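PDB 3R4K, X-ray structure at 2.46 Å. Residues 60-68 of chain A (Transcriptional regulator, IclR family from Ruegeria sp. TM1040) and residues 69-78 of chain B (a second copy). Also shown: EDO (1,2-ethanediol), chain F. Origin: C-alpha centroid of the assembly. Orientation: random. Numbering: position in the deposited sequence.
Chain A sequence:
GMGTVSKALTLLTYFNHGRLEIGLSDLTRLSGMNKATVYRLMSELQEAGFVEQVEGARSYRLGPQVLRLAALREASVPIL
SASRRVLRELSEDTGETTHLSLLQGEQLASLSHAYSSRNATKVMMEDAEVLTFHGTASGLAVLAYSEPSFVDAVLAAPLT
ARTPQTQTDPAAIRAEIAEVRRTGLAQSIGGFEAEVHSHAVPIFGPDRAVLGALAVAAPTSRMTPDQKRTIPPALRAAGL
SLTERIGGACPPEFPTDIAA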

# COMPACT_ATOMS: atom_id res chain seq x y z
N TYR A 60 16.73 12.26 -9.57
CA TYR A 60 16.34 11.40 -8.47
C TYR A 60 14.91 10.96 -8.62
O TYR A 60 14.07 11.70 -9.15
CB TYR A 60 16.48 12.10 -7.11
CG TYR A 60 17.86 12.64 -6.78
CD1 TYR A 60 18.81 11.83 -6.16
CD2 TYR A 60 18.17 13.98 -6.98
CE1 TYR A 60 20.06 12.33 -5.80
CE2 TYR A 60 19.41 14.49 -6.62
CZ TYR A 60 20.35 13.67 -6.02
OH TYR A 60 21.57 14.17 -5.65
N ARG A 61 14.62 9.77 -8.12
CA ARG A 61 13.28 9.22 -8.03
C ARG A 61 13.16 8.58 -6.65
O ARG A 61 14.18 8.38 -5.97
CB ARG A 61 12.96 8.25 -9.16
CG ARG A 61 13.75 6.96 -9.14
CD ARG A 61 13.35 6.10 -10.29
NE ARG A 61 13.87 4.75 -10.14
CZ ARG A 61 13.80 3.81 -11.08
NH1 ARG A 61 13.26 4.09 -12.27
NH2 ARG A 61 14.29 2.60 -10.86
N LEU A 62 11.94 8.28 -6.23
CA LEU A 62 11.72 7.66 -4.93
C LEU A 62 12.31 6.24 -4.87
O LEU A 62 12.40 5.56 -5.89
CB LEU A 62 10.24 7.70 -4.53
CG LEU A 62 9.77 9.10 -4.12
CD1 LEU A 62 8.33 9.19 -4.16
CD2 LEU A 62 10.22 9.47 -2.71
N GLY A 63 12.82 5.89 -3.70
CA GLY A 63 13.50 4.63 -3.41
C GLY A 63 12.61 3.48 -2.95
O GLY A 63 11.43 3.67 -2.61
N PRO A 64 13.17 2.26 -2.88
CA PRO A 64 12.32 1.08 -2.55
C PRO A 64 12.01 0.84 -1.08
O PRO A 64 11.10 0.06 -0.80
CB PRO A 64 13.15 -0.09 -3.07
CG PRO A 64 14.58 0.39 -2.97
CD PRO A 64 14.54 1.86 -3.26
N GLN A 65 12.76 1.43 -0.15
CA GLN A 65 12.56 1.17 1.29
C GLN A 65 11.24 1.72 1.91
O GLN A 65 10.90 1.31 3.02
CB GLN A 65 13.78 1.59 2.11
CG GLN A 65 14.92 0.60 1.84
CD GLN A 65 15.92 0.46 2.94
OE1 GLN A 65 17.12 0.66 2.72
NE2 GLN A 65 15.47 0.01 4.12
N VAL A 66 10.46 2.51 1.18
CA VAL A 66 9.16 3.03 1.60
C VAL A 66 8.10 1.94 1.47
O VAL A 66 7.05 2.03 2.11
CB VAL A 66 8.73 4.32 0.84
CG1 VAL A 66 9.63 5.50 1.19
CG2 VAL A 66 8.68 4.12 -0.68
N LEU A 67 8.37 0.91 0.65
CA LEU A 67 7.38 -0.15 0.38
C LEU A 67 7.06 -0.98 1.64
O LEU A 67 5.88 -1.26 1.89
CB LEU A 67 7.84 -1.05 -0.78
CG LEU A 67 8.01 -0.38 -2.16
CD1 LEU A 67 8.48 -1.41 -3.15
CD2 LEU A 67 6.71 0.26 -2.68
N ARG A 68 8.08 -1.34 2.42
CA ARG A 68 7.94 -2.11 3.66
C ARG A 68 7.17 -1.31 4.70
O ARG A 68 6.29 -1.86 5.36
CB ARG A 68 9.32 -2.49 4.21
CG ARG A 68 9.33 -3.61 5.26
CD ARG A 68 10.65 -3.60 6.01
NE ARG A 68 10.45 -3.42 7.45
CZ ARG A 68 10.82 -2.35 8.15
NH1 ARG A 68 11.45 -1.34 7.54
NH2 ARG A 68 10.59 -2.28 9.45
N LEU B 69 4.38 7.98 -0.72
CA LEU B 69 5.70 7.71 -1.29
C LEU B 69 5.78 6.33 -1.93
O LEU B 69 6.41 6.19 -2.99
CB LEU B 69 6.81 7.86 -0.24
CG LEU B 69 6.94 9.22 0.46
CD1 LEU B 69 8.12 9.21 1.38
CD2 LEU B 69 7.06 10.37 -0.51
N ALA B 70 5.13 5.32 -1.33
CA ALA B 70 5.14 3.97 -1.92
C ALA B 70 4.39 3.97 -3.26
O ALA B 70 4.82 3.30 -4.19
CB ALA B 70 4.53 2.98 -0.97
N ALA B 71 3.30 4.77 -3.36
CA ALA B 71 2.50 4.89 -4.58
C ALA B 71 3.31 5.52 -5.69
O ALA B 71 3.16 5.11 -6.84
CB ALA B 71 1.26 5.71 -4.32
N LEU B 72 4.15 6.51 -5.36
CA LEU B 72 5.02 7.17 -6.35
C LEU B 72 6.15 6.23 -6.79
O LEU B 72 6.45 6.15 -7.97
CB LEU B 72 5.58 8.50 -5.81
CG LEU B 72 4.56 9.57 -5.43
CD1 LEU B 72 5.23 10.74 -4.77
CD2 LEU B 72 3.67 9.96 -6.60
N ARG B 73 6.71 5.46 -5.83
CA ARG B 73 7.71 4.43 -6.10
C ARG B 73 7.13 3.39 -7.05
O ARG B 73 7.77 3.03 -8.03
CB ARG B 73 8.22 3.77 -4.78
CG ARG B 73 9.15 2.55 -4.95
CD ARG B 73 10.39 2.84 -5.78
NE ARG B 73 11.19 1.65 -6.06
CZ ARG B 73 12.40 1.69 -6.63
NH1 ARG B 73 12.95 2.85 -6.96
NH2 ARG B 73 13.07 0.57 -6.84
N GLU B 74 5.88 2.97 -6.80
CA GLU B 74 5.18 1.98 -7.62
C GLU B 74 4.81 2.53 -8.99
O GLU B 74 4.79 1.77 -9.94
CB GLU B 74 3.95 1.45 -6.88
CG GLU B 74 4.31 0.26 -6.01
CD GLU B 74 4.49 -1.07 -6.75
OE1 GLU B 74 3.66 -1.39 -7.63
OE2 GLU B 74 5.43 -1.81 -6.40
N ALA B 75 4.58 3.85 -9.13
CA ALA B 75 4.35 4.47 -10.43
C ALA B 75 5.66 4.45 -11.22
O ALA B 75 5.63 4.21 -12.43
CB ALA B 75 3.84 5.88 -10.26
N SER B 76 6.82 4.62 -10.54
CA SER B 76 8.13 4.53 -11.17
C SER B 76 8.52 3.07 -11.52
O SER B 76 8.94 2.81 -12.65
CB SER B 76 9.19 5.14 -10.26
OG SER B 76 9.00 6.54 -10.19
N VAL B 77 8.38 2.12 -10.52
CA VAL B 77 8.73 0.69 -10.64
C VAL B 77 7.51 -0.13 -10.20
O VAL B 77 7.38 -0.46 -9.02
CB VAL B 77 10.02 0.32 -9.85
CG1 VAL B 77 10.43 -1.13 -10.07
CG2 VAL B 77 11.18 1.27 -10.17
N PRO B 78 6.59 -0.46 -11.15
CA PRO B 78 5.33 -1.13 -10.76
C PRO B 78 5.46 -2.61 -10.42
O PRO B 78 4.71 -3.44 -10.94
CB PRO B 78 4.43 -0.91 -11.99
CG PRO B 78 5.38 -0.77 -13.13
CD PRO B 78 6.60 -0.10 -12.58
C1 EDO F . 11.10 -2.18 -5.57
O1 EDO F . 10.40 -1.01 -5.99
C2 EDO F . 11.77 -2.83 -6.77
O2 EDO F . 13.04 -2.18 -6.95
O HOH W 1 9.51 8.40 -8.04

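The contact sets one face of a helix, residues 69-76 of chain B, against a short bent segment of chain A: strand 60-62, a turn through Gly A63 and Pro A64, and the beginning of a helix that Leu A67 belongs to. Strand and helix axes run at 118° and come no closer than 8.0 Å, room enough for a layer of side chains. The backbones draw nearest at two points, Leu A62 CA to Arg B73 CA at 5.3 Å and Leu A67 CA to Ala B70 CA at 5.2 Å, so the bend in chain A follows the helix across about one turn. Together the two stretches bury 629 Å².

Apolar packing fills the half of the contact nearer Leu B69. Leu A62 points toward the helix and lays CD2 4.0 Å from Leu B69 CD2, while its CD1 presses to 3.3 Å from Leu B72 CB, a tight fit. Val A66 continues the layer, with CG1 3.9 Å from Leu B69 CB and CG2 3.8 Å from Ala B70 CA. Alanine's short side chain matches that close backbone approach: Ala B70 CB still meets Leu A67 CD2 at 3.9 Å. Leu A67 leaves its backbone sideways, but its end comes nearer the helix.

The polar centre is Arg B73, which gives up 124 Å², more than any other residue here. Its NH1 donates to Leu A62 O at 3.0 Å and 150°, the direct hydrogen bond between the stretches. The acceptor is a backbone carbonyl, so this link depends on where the chain runs rather than on a partner side chain. The guanidinium lies with one face over the turn, its NE 3.7 Å from Pro A64 CA. Two more donors turn to 1,2-ethanediol, probably from the crystallisation liquor: NE reaches EDO O1 and NH2 reaches EDO O2, each at 2.8 Å.

Two arginines also meet, Arg A61 NE lying 3.8 Å from Arg B73 NH1. Like charges gain nothing from such proximity, but both of these nitrogens have hydrogen bonds elsewhere in the structure. The Arg A61 guanidinium turns one face to Val B77, with NH2 3.5 Å from CG2 of that valine, just where the chain leaves helical geometry.

A water makes the last link. It accepts from Leu A62 N at 3.0 Å and hydrogen-bonds Ser B76 OG at 2.9 Å. Leu A62 thus serves three ways: its side chain packs, its carbonyl receives the arginine, and its amide holds the water.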